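Local coordinates for siderophore periplasmic binding protein (Thermobifida fusca, PDB 5DH0) that probably binds ferric siderophores of the fuscachelin type outside the cell membrane and passes them on for import, as a bacterial solute-binding protein, at residues Gln182-Leu190 with Leu211-Ser219; Ala244-Glu255 with Ala275-Tyr286. All coordinates share one frame; numbering follows the deposited sequence.

Interaction 1. Residues Gln182-Leu190 with Leu211-Ser219; sequences QLADTTFAL and LHTLGAKQS
One face of the F188 ring is covered by L211, near the end of helix 206-213: its CD2 sits 4.2 Å from the ring centroid and displaced toward the CG-CD2 side of the rim, a CH-pi contact in which the two side chains cross at about a right angle. At the edge, in the ring plane, is the carbonyl O of K217, and CB of A216 meets CD1 of F188 obliquely at 3.9 Å. With CG anti to the carbonyl carbon (chi1 -70°), the ring is swung back beside its own backbone N, so ring edge and amide converge on the same K217 oxygen. That amide makes the straighter of the two backbone bonds, F188 N to K217 O at 2.8 Å and 175°; S219 N then returns to F188 O at 2.8 Å, more bent at 141°. Together they form the parallel pairing of F188 with Q218. L183 extends the apolar patch, its CD2 lying 4.0 Å from the CB of A216, and I302 and L306 of helix 292-307 pack against L211, L214 and F188. On the T187 side of the strand the methyl CG2 rests 3.5 Å from S219 N. K217 bends back over the end of helix 180-185, and its NZ makes a weak bond to A184 O at 3.3 Å; E61 of the second subunit offers a long, weak ion pair to the same amine. Water 1 bridges L190 N and Q218 OE1, while Q218 NE2 binds G208 O. G215 closes helix 206-213 in a Schellman motif, its positive phi suiting glycine. The chemistry is thus divided: backbone bonds set the strand alignment, an aromatic-aliphatic cluster seals the interior side, and the lysine amine lies at the margin, between a carbonyl and the subunit boundary.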
loop_
_atom_site.group_PDB
_atom_site.type_symbol
_atom_site.label_atom_id
_atom_site.label_comp_id
_atom_site.label_asym_id
_atom_site.label_seq_id
_atom_site.Cartn_x
_atom_site.Cartn_y
_atom_site.Cartn_z
ATOM N N GLN A 182 -12.088 9.000 -5.356
ATOM C CA GLN A 182 -11.919 7.579 -5.650
ATOM C C GLN A 182 -10.444 7.246 -5.873
ATOM O O GLN A 182 -9.948 6.267 -5.330
ATOM C CB GLN A 182 -12.740 7.163 -6.873
ATOM C CG GLN A 182 -14.251 7.145 -6.675
ATOM C CD GLN A 182 -14.897 8.504 -6.880
ATOM O OE1 GLN A 182 -14.222 9.535 -6.923
ATOM N NE2 GLN A 182 -16.213 8.504 -7.043
ATOM N N LEU A 183 -9.749 8.060 -6.663
ATOM C CA LEU A 183 -8.306 7.893 -6.849
ATOM C C LEU A 183 -7.535 7.908 -5.527
ATOM O O LEU A 183 -6.586 7.148 -5.343
ATOM C CB LEU A 183 -7.748 8.972 -7.782
ATOM C CG LEU A 183 -8.173 8.807 -9.246
ATOM C CD1 LEU A 183 -7.764 10.006 -10.085
ATOM C CD2 LEU A 183 -7.574 7.534 -9.805
ATOM N N ALA A 184 -7.951 8.764 -4.603
ATOM C CA ALA A 184 -7.280 8.877 -3.319
ATOM C C ALA A 184 -7.511 7.638 -2.430
ATOM O O ALA A 184 -6.641 7.265 -1.647
ATOM C CB ALA A 184 -7.736 10.145 -2.608
ATOM N N ASP A 185 -8.665 6.990 -2.561
ATOM C CA ASP A 185 -9.008 5.879 -1.664
ATOM C C ASP A 185 -8.870 4.472 -2.251
ATOM O O ASP A 185 -8.866 3.496 -1.504
ATOM C CB ASP A 185 -10.440 6.042 -1.161
ATOM C CG ASP A 185 -10.555 7.097 -0.093
ATOM O OD1 ASP A 185 -10.051 6.858 1.034
ATOM O OD2 ASP A 185 -11.139 8.168 -0.390
ATOM N N THR A 186 -8.772 4.372 -3.575
ATOM C CA THR A 186 -8.775 3.079 -4.254
ATOM C C THR A 186 -7.374 2.596 -4.639
ATOM O O THR A 186 -6.621 3.297 -5.312
ATOM C CB THR A 186 -9.638 3.123 -5.544
ATOM O OG1 THR A 186 -10.905 3.735 -5.266
ATOM C CG2 THR A 186 -9.846 1.703 -6.120
ATOM N N THR A 187 -7.037 1.390 -4.212
ATOM C CA THR A 187 -5.810 0.748 -4.651
ATOM C C THR A 187 -6.091 -0.153 -5.854
ATOM O O THR A 187 -6.952 -1.031 -5.787
ATOM C CB THR A 187 -5.188 -0.066 -3.522
ATOM O OG1 THR A 187 -4.922 0.805 -2.416
ATOM C CG2 THR A 187 -3.885 -0.721 -3.979
ATOM N N PHE A 188 -5.374 0.090 -6.952
ATOM C CA PHE A 188 -5.501 -0.695 -8.182
ATOM C C PHE A 188 -4.406 -1.736 -8.353
ATOM O O PHE A 188 -3.333 -1.644 -7.745
ATOM C CB PHE A 188 -5.484 0.223 -9.402
ATOM C CG PHE A 188 -6.698 1.063 -9.528
ATOM C CD1 PHE A 188 -6.816 2.246 -8.814
ATOM C CD2 PHE A 188 -7.738 0.670 -10.351
ATOM C CE1 PHE A 188 -7.952 3.012 -8.924
ATOM C CE2 PHE A 188 -8.871 1.439 -10.463
ATOM C CZ PHE A 188 -8.978 2.613 -9.747
ATOM N N ALA A 189 -4.674 -2.723 -9.202
ATOM C CA ALA A 189 -3.646 -3.673 -9.615
ATOM C C ALA A 189 -3.926 -4.118 -11.032
ATOM O O ALA A 189 -5.081 -4.361 -11.393
ATOM C CB ALA A 189 -3.595 -4.854 -8.690
ATOM N N LEU A 190 -2.872 -4.192 -11.842
ATOM C CA LEU A 190 -2.986 -4.707 -13.194
ATOM C C LEU A 190 -2.168 -5.993 -13.317
ATOM O O LEU A 190 -0.951 -6.011 -13.074
ATOM C CB LEU A 190 -2.532 -3.676 -14.219
ATOM C CG LEU A 190 -2.443 -4.297 -15.613
ATOM C CD1 LEU A 190 -3.806 -4.835 -16.069
ATOM C CD2 LEU A 190 -1.865 -3.313 -16.621
ATOM N N LEU A 211 -2.149 4.154 -15.224
ATOM C CA LEU A 211 -2.721 4.322 -13.894
ATOM C C LEU A 211 -1.840 5.254 -13.064
ATOM O O LEU A 211 -2.346 6.129 -12.361
ATOM C CB LEU A 211 -2.881 2.978 -13.190
ATOM C CG LEU A 211 -4.110 2.174 -13.606
ATOM C CD1 LEU A 211 -3.895 0.699 -13.312
ATOM C CD2 LEU A 211 -5.335 2.695 -12.868
ATOM N N HIS A 212 -0.525 5.069 -13.154
ATOM C CA HIS A 212 0.401 5.912 -12.414
ATOM C C HIS A 212 0.315 7.375 -12.900
ATOM O O HIS A 212 0.184 8.293 -12.100
ATOM C CB HIS A 212 1.823 5.376 -12.544
ATOM C CG HIS A 212 2.834 6.127 -11.734
ATOM N ND1 HIS A 212 2.816 6.155 -10.352
ATOM C CD2 HIS A 212 3.906 6.870 -12.110
ATOM C CE1 HIS A 212 3.828 6.885 -9.915
ATOM N NE2 HIS A 212 4.502 7.335 -10.961
ATOM N N THR A 213 0.361 7.577 -14.212
ATOM C CA THR A 213 0.272 8.909 -14.800
ATOM C C THR A 213 -1.008 9.645 -14.366
ATOM O O THR A 213 -1.032 10.852 -14.222
ATOM C CB THR A 213 0.332 8.800 -16.327
ATOM O OG1 THR A 213 1.591 8.225 -16.699
ATOM C CG2 THR A 213 0.180 10.150 -16.996
ATOM N N LEU A 214 -2.059 8.883 -14.123
ATOM C CA LEU A 214 -3.334 9.411 -13.711
ATOM C C LEU A 214 -3.323 9.768 -12.225
ATOM O O LEU A 214 -4.214 10.458 -11.727
ATOM C CB LEU A 214 -4.406 8.376 -14.003
ATOM C CG LEU A 214 -5.886 8.684 -13.957
ATOM C CD1 LEU A 214 -6.229 9.692 -15.046
ATOM C CD2 LEU A 214 -6.636 7.384 -14.171
ATOM N N GLY A 215 -2.315 9.284 -11.509
ATOM C CA GLY A 215 -2.270 9.494 -10.074
ATOM C C GLY A 215 -2.990 8.432 -9.262
ATOM O O GLY A 215 -3.236 8.620 -8.069
ATOM N N ALA A 216 -3.313 7.300 -9.889
ATOM C CA ALA A 216 -3.915 6.182 -9.159
ATOM C C ALA A 216 -2.910 5.573 -8.196
ATOM O O ALA A 216 -1.709 5.635 -8.421
ATOM C CB ALA A 216 -4.436 5.114 -10.118
ATOM N N LYS A 217 -3.406 5.004 -7.109
ATOM C CA LYS A 217 -2.568 4.252 -6.204
ATOM C C LYS A 217 -2.584 2.776 -6.643
ATOM O O LYS A 217 -3.646 2.242 -7.019
ATOM C CB LYS A 217 -3.069 4.449 -4.768
ATOM C CG LYS A 217 -2.448 3.532 -3.724
ATOM C CD LYS A 217 -2.246 4.237 -2.360
ATOM C CE LYS A 217 -3.355 5.219 -2.011
ATOM N NZ LYS A 217 -4.683 4.583 -1.861
ATOM N N GLN A 218 -1.428 2.111 -6.648
ATOM C CA GLN A 218 -1.439 0.688 -7.002
ATOM C C GLN A 218 -0.863 -0.180 -5.894
ATOM O O GLN A 218 -0.207 0.315 -4.982
ATOM C CB GLN A 218 -0.702 0.426 -8.335
ATOM C CG GLN A 218 -1.299 1.206 -9.508
ATOM C CD GLN A 218 -0.643 0.907 -10.848
ATOM O OE1 GLN A 218 -0.801 -0.181 -11.399
ATOM N NE2 GLN A 218 0.109 1.873 -11.374
ATOM N N SER A 219 -1.123 -1.485 -6.004
ATOM C CA SER A 219 -0.762 -2.482 -5.002
ATOM C C SER A 219 0.732 -2.608 -4.637
ATOM O O SER A 219 1.615 -2.422 -5.476
ATOM C CB SER A 219 -1.264 -3.842 -5.485
ATOM O OG SER A 219 -0.740 -4.863 -4.669
HETATM O O HOH W 1 -0.401 -3.005 -10.736
#

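Interaction 2. Residues Ala244-Glu255 with Ala275-Tyr286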
loop_
_atom_site.group_PDB
_atom_site.type_symbol
_atom_site.label_atom_id
_atom_site.label_comp_id
_atom_site.label_asym_id
_atom_site.label_seq_id
_atom_site.Cartn_x
_atom_site.Cartn_y
_atom_site.Cartn_z
ATOM N N ALA A 244 -5.413 -4.758 -2.879
ATOM C CA ALA A 244 -6.082 -4.163 -4.034
ATOM C C ALA A 244 -7.605 -4.097 -3.839
ATOM O O ALA A 244 -8.239 -5.074 -3.449
ATOM C CB ALA A 244 -5.742 -4.948 -5.292
ATOM N N ASP A 245 -8.188 -2.943 -4.120
ATOM C CA ASP A 245 -9.636 -2.791 -4.079
ATOM C C ASP A 245 -10.233 -3.161 -5.430
ATOM O O ASP A 245 -11.362 -3.620 -5.526
ATOM C CB ASP A 245 -10.017 -1.343 -3.723
ATOM C CG ASP A 245 -9.388 -0.869 -2.416
ATOM O OD1 ASP A 245 -9.365 -1.642 -1.434
ATOM O OD2 ASP A 245 -8.900 0.284 -2.372
ATOM N N VAL A 246 -9.453 -2.916 -6.476
ATOM C CA VAL A 246 -9.845 -3.120 -7.860
ATOM C C VAL A 246 -8.716 -3.821 -8.606
ATOM O O VAL A 246 -7.549 -3.415 -8.531
ATOM C CB VAL A 246 -10.159 -1.798 -8.577
ATOM C CG1 VAL A 246 -10.430 -2.049 -10.067
ATOM C CG2 VAL A 246 -11.329 -1.099 -7.915
ATOM N N ILE A 247 -9.069 -4.879 -9.322
ATOM C CA ILE A 247 -8.092 -5.624 -10.078
ATOM C C ILE A 247 -8.465 -5.613 -11.548
ATOM O O ILE A 247 -9.582 -5.970 -11.909
ATOM C CB ILE A 247 -7.987 -7.065 -9.571
ATOM C CG1 ILE A 247 -7.406 -7.084 -8.159
ATOM C CG2 ILE A 247 -7.125 -7.897 -10.501
ATOM C CD1 ILE A 247 -7.200 -8.521 -7.620
ATOM N N PHE A 248 -7.529 -5.171 -12.382
ATOM C CA PHE A 248 -7.631 -5.308 -13.833
ATOM C C PHE A 248 -6.817 -6.514 -14.312
ATOM O O PHE A 248 -5.719 -6.783 -13.794
ATOM C CB PHE A 248 -7.108 -4.058 -14.535
ATOM C CG PHE A 248 -8.039 -2.890 -14.503
ATOM C CD1 PHE A 248 -9.143 -2.839 -15.348
ATOM C CD2 PHE A 248 -7.784 -1.813 -13.665
ATOM C CE1 PHE A 248 -10.001 -1.736 -15.329
ATOM C CE2 PHE A 248 -8.626 -0.707 -13.643
ATOM C CZ PHE A 248 -9.735 -0.669 -14.472
ATOM N N TYR A 249 -7.334 -7.228 -15.304
ATOM C CA TYR A 249 -6.545 -8.259 -15.976
ATOM C C TYR A 249 -6.476 -7.940 -17.470
ATOM O O TYR A 249 -7.467 -7.594 -18.095
ATOM C CB TYR A 249 -7.123 -9.684 -15.724
ATOM C CG TYR A 249 -8.580 -9.887 -16.127
ATOM C CD1 TYR A 249 -9.621 -9.674 -15.221
ATOM C CD2 TYR A 249 -8.920 -10.290 -17.407
ATOM C CE1 TYR A 249 -10.949 -9.850 -15.594
ATOM C CE2 TYR A 249 -10.239 -10.465 -17.770
ATOM C CZ TYR A 249 -11.243 -10.245 -16.866
ATOM O OH TYR A 249 -12.542 -10.425 -17.253
ATOM N N GLU A 250 -5.296 -8.066 -18.049
ATOM C CA GLU A 250 -5.131 -7.870 -19.485
ATOM C C GLU A 250 -5.968 -8.835 -20.331
ATOM O O GLU A 250 -6.091 -10.020 -20.013
ATOM C CB GLU A 250 -3.646 -7.992 -19.839
ATOM C CG GLU A 250 -2.809 -6.891 -19.166
ATOM C CD GLU A 250 -1.356 -6.867 -19.617
ATOM O OE1 GLU A 250 -0.927 -7.879 -20.233
ATOM O OE2 GLU A 250 -0.655 -5.836 -19.360
ATOM N N THR A 251 -6.563 -8.310 -21.400
ATOM C CA THR A 251 -7.290 -9.129 -22.375
ATOM C C THR A 251 -6.928 -8.676 -23.769
ATOM O O THR A 251 -6.168 -7.724 -23.922
ATOM C CB THR A 251 -8.814 -9.020 -22.227
ATOM O OG1 THR A 251 -9.223 -7.661 -22.463
ATOM C CG2 THR A 251 -9.267 -9.465 -20.840
ATOM N N ASP A 252 -7.480 -9.337 -24.782
ATOM C CA ASP A 252 -7.285 -8.885 -26.159
ATOM C C ASP A 252 -8.356 -7.874 -26.507
ATOM O O ASP A 252 -9.211 -7.585 -25.678
ATOM C CB ASP A 252 -7.291 -10.064 -27.147
ATOM C CG ASP A 252 -8.664 -10.737 -27.304
ATOM O OD1 ASP A 252 -9.675 -10.313 -26.696
ATOM O OD2 ASP A 252 -8.717 -11.739 -28.053
ATOM N N ALA A 253 -8.333 -7.361 -27.732
ATOM C CA ALA A 253 -9.274 -6.309 -28.131
ATOM C C ALA A 253 -10.755 -6.709 -28.016
ATOM O O ALA A 253 -11.630 -5.838 -27.971
ATOM C CB ALA A 253 -8.972 -5.859 -29.539
ATOM N N GLN A 254 -11.034 -8.014 -27.946
ATOM C CA GLN A 254 -12.411 -8.504 -27.793
ATOM C C GLN A 254 -12.781 -8.803 -26.342
ATOM O O GLN A 254 -13.725 -9.547 -26.092
ATOM C CB GLN A 254 -12.638 -9.772 -28.631
ATOM C CG GLN A 254 -12.810 -9.523 -30.126
ATOM C CD GLN A 254 -11.511 -9.144 -30.826
ATOM O OE1 GLN A 254 -11.420 -8.084 -31.453
ATOM N NE2 GLN A 254 -10.504 -10.019 -30.735
ATOM N N GLU A 255 -12.034 -8.226 -25.402
ATOM C CA GLU A 255 -12.163 -8.516 -23.968
ATOM C C GLU A 255 -11.989 -9.992 -23.618
ATOM O O GLU A 255 -12.511 -10.451 -22.608
ATOM C CB GLU A 255 -13.511 -8.042 -23.421
ATOM C CG GLU A 255 -13.599 -6.542 -23.183
ATOM C CD GLU A 255 -14.846 -6.131 -22.408
ATOM O OE1 GLU A 255 -15.681 -7.019 -22.109
ATOM O OE2 GLU A 255 -14.999 -4.921 -22.117
ATOM N N ALA A 275 -10.826 -7.964 -3.537
ATOM C CA ALA A 275 -11.332 -7.360 -4.765
ATOM C C ALA A 275 -12.223 -8.337 -5.523
ATOM O O ALA A 275 -13.184 -7.938 -6.187
ATOM C CB ALA A 275 -10.199 -6.890 -5.640
ATOM N N VAL A 276 -11.909 -9.621 -5.421
ATOM C CA VAL A 276 -12.717 -10.636 -6.080
ATOM C C VAL A 276 -14.067 -10.739 -5.383
ATOM O O VAL A 276 -15.110 -10.653 -6.025
ATOM C CB VAL A 276 -12.003 -11.993 -6.087
ATOM C CG1 VAL A 276 -12.915 -13.074 -6.650
ATOM C CG2 VAL A 276 -10.723 -11.873 -6.884
ATOM N N GLU A 277 -14.035 -10.879 -4.062
ATOM C CA GLU A 277 -15.249 -10.882 -3.253
ATOM C C GLU A 277 -16.099 -9.637 -3.425
ATOM O O GLU A 277 -17.317 -9.696 -3.286
ATOM C CB GLU A 277 -14.895 -11.038 -1.786
ATOM C CG GLU A 277 -14.385 -12.420 -1.449
ATOM C CD GLU A 277 -13.813 -12.473 -0.057
ATOM O OE1 GLU A 277 -13.666 -11.385 0.536
ATOM O OE2 GLU A 277 -13.513 -13.582 0.440
ATOM N N ALA A 278 -15.464 -8.512 -3.724
ATOM C CA ALA A 278 -16.194 -7.264 -3.909
ATOM C C ALA A 278 -16.766 -7.101 -5.315
ATOM O O ALA A 278 -17.420 -6.093 -5.598
ATOM C CB ALA A 278 -15.287 -6.069 -3.581
ATOM N N GLY A 279 -16.509 -8.058 -6.208
ATOM C CA GLY A 279 -16.910 -7.903 -7.605
ATOM C C GLY A 279 -16.216 -6.758 -8.353
ATOM O O GLY A 279 -16.814 -6.093 -9.206
ATOM N N GLN A 280 -14.944 -6.526 -8.040
ATOM C CA GLN A 280 -14.190 -5.445 -8.679
ATOM C C GLN A 280 -12.992 -5.987 -9.462
ATOM O O GLN A 280 -11.868 -5.512 -9.303
ATOM C CB GLN A 280 -13.719 -4.422 -7.637
ATOM C CG GLN A 280 -14.844 -3.686 -6.919
ATOM C CD GLN A 280 -15.640 -2.766 -7.819
ATOM O OE1 GLN A 280 -15.171 -2.327 -8.877
ATOM N NE2 GLN A 280 -16.849 -2.437 -7.383
ATOM N N VAL A 281 -13.243 -7.007 -10.281
ATOM C CA VAL A 281 -12.244 -7.542 -11.191
ATOM C C VAL A 281 -12.741 -7.288 -12.606
ATOM O O VAL A 281 -13.846 -7.664 -12.953
ATOM C CB VAL A 281 -11.986 -9.038 -10.940
ATOM C CG1 VAL A 281 -10.965 -9.602 -11.931
ATOM C CG2 VAL A 281 -11.489 -9.236 -9.532
ATOM N N HIS A 282 -11.941 -6.610 -13.416
ATOM C CA HIS A 282 -12.426 -6.098 -14.688
ATOM C C HIS A 282 -11.408 -6.372 -15.764
ATOM O O HIS A 282 -10.209 -6.347 -15.510
ATOM C CB HIS A 282 -12.693 -4.584 -14.606
ATOM C CG HIS A 282 -13.673 -4.199 -13.541
ATOM N ND1 HIS A 282 -15.026 -4.090 -13.778
ATOM C CD2 HIS A 282 -13.495 -3.916 -12.228
ATOM C CE1 HIS A 282 -15.640 -3.757 -12.658
ATOM N NE2 HIS A 282 -14.736 -3.647 -11.701
ATOM N N PRO A 283 -11.876 -6.633 -16.977
ATOM C CA PRO A 283 -10.931 -6.754 -18.090
ATOM C C PRO A 283 -10.353 -5.390 -18.467
ATOM O O PRO A 283 -10.953 -4.361 -18.132
ATOM C CB PRO A 283 -11.792 -7.329 -19.220
ATOM C CG PRO A 283 -13.176 -6.884 -18.882
ATOM C CD PRO A 283 -13.266 -6.886 -17.384
ATOM N N LEU A 284 -9.203 -5.388 -19.143
ATOM C CA LEU A 284 -8.585 -4.162 -19.635
ATOM C C LEU A 284 -7.947 -4.380 -21.003
ATOM O O LEU A 284 -6.922 -5.024 -21.113
ATOM C CB LEU A 284 -7.528 -3.648 -18.658
ATOM C CG LEU A 284 -6.896 -2.327 -19.100
ATOM C CD1 LEU A 284 -7.913 -1.190 -19.062
ATOM C CD2 LEU A 284 -5.668 -1.990 -18.261
ATOM N N ARG A 285 -8.565 -3.833 -22.036
ATOM C CA ARG A 285 -8.050 -3.890 -23.391
ATOM C C ARG A 285 -6.968 -2.832 -23.659
ATOM O O ARG A 285 -6.933 -1.783 -23.005
ATOM C CB ARG A 285 -9.198 -3.688 -24.376
ATOM C CG ARG A 285 -10.247 -4.765 -24.353
ATOM C CD ARG A 285 -11.604 -4.127 -24.498
ATOM N NE ARG A 285 -11.640 -3.285 -25.680
ATOM C CZ ARG A 285 -12.153 -2.061 -25.700
ATOM N NH1 ARG A 285 -12.683 -1.542 -24.597
ATOM N NH2 ARG A 285 -12.144 -1.366 -26.831
ATOM N N TYR A 286 -6.113 -3.110 -24.644
ATOM C CA TYR A 286 -5.048 -2.212 -25.089
ATOM C C TYR A 286 -4.167 -1.754 -23.939
ATOM O O TYR A 286 -3.656 -0.639 -23.948
ATOM C CB TYR A 286 -5.634 -1.011 -25.831
ATOM C CG TYR A 286 -6.262 -1.419 -27.140
ATOM C CD1 TYR A 286 -5.477 -1.908 -28.184
ATOM C CD2 TYR A 286 -7.638 -1.352 -27.329
ATOM C CE1 TYR A 286 -6.038 -2.303 -29.380
ATOM C CE2 TYR A 286 -8.215 -1.749 -28.531
ATOM C CZ TYR A 286 -7.410 -2.225 -29.554
ATOM O OH TYR A 286 -7.969 -2.612 -30.755
HETATM O O HOH W 2 -8.076 -7.778 -3.367
HETATM O O HOH W 3 -4.701 -5.622 -22.823
HETATM O O HOH W 4 -5.714 -5.868 -26.146
#
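P283 and L284, with R285 beside them, bury much of the surface where strands 246-250 and 281-284 pair in parallel, joined through helices 259-265 and 274-277 as a beta-alpha-beta crossover. P283 lies against the face of the Y249 ring, its CA 3.8 Å from the centroid in a CH-pi contact, while CG1 of V281 comes to the ring edge, 3.6 Å from CD1 of Y249. Y249 reaches this place because its CG stands between the backbone N and the carbonyl carbon (chi1 57°), turning the ring across the neighbouring strand. Replacing Y249 by an alanine would probably leave P283 and V281 without their aromatic partner and open a gap beside T261 and L265 of helix 259-265. On the opposite face of the sheet L284 places CB 3.8 Å from CD1 of F248, whose ring edge faces P283 O. I247 N to Q280 O, H282 N to I247 O, Y249 N to H282 O and L284 N to Y249 O carry the backbone pairing, which weakens at T251 N. Beyond it, R285 lays CD 3.4 Å from CG of E255, and its NE makes a weak, bent bond of 3.4 Å to A253 O.

In the fold
Both interactions build the same mixed sheet: strand 187-193 belongs to interaction 1, strand 246-250 to interaction 2, and the two are neighbours, with F248 N close to A189 O at 2.8 Å in a probable hydrogen bond. Strand 187-193 thus stands between strands 217-218 and 246-250, and helix 292-307 covers residues of both contacts. Interaction 1 is the more buried, a short parallel pairing completed by packing of a strand phenylalanine with leucines at two helix ends. Interaction 2 buries more area but is only partly buried; its pairing runs longer, and it ends in a turn with polar and water-mediated links. A second subunit reaches interaction 1 alone.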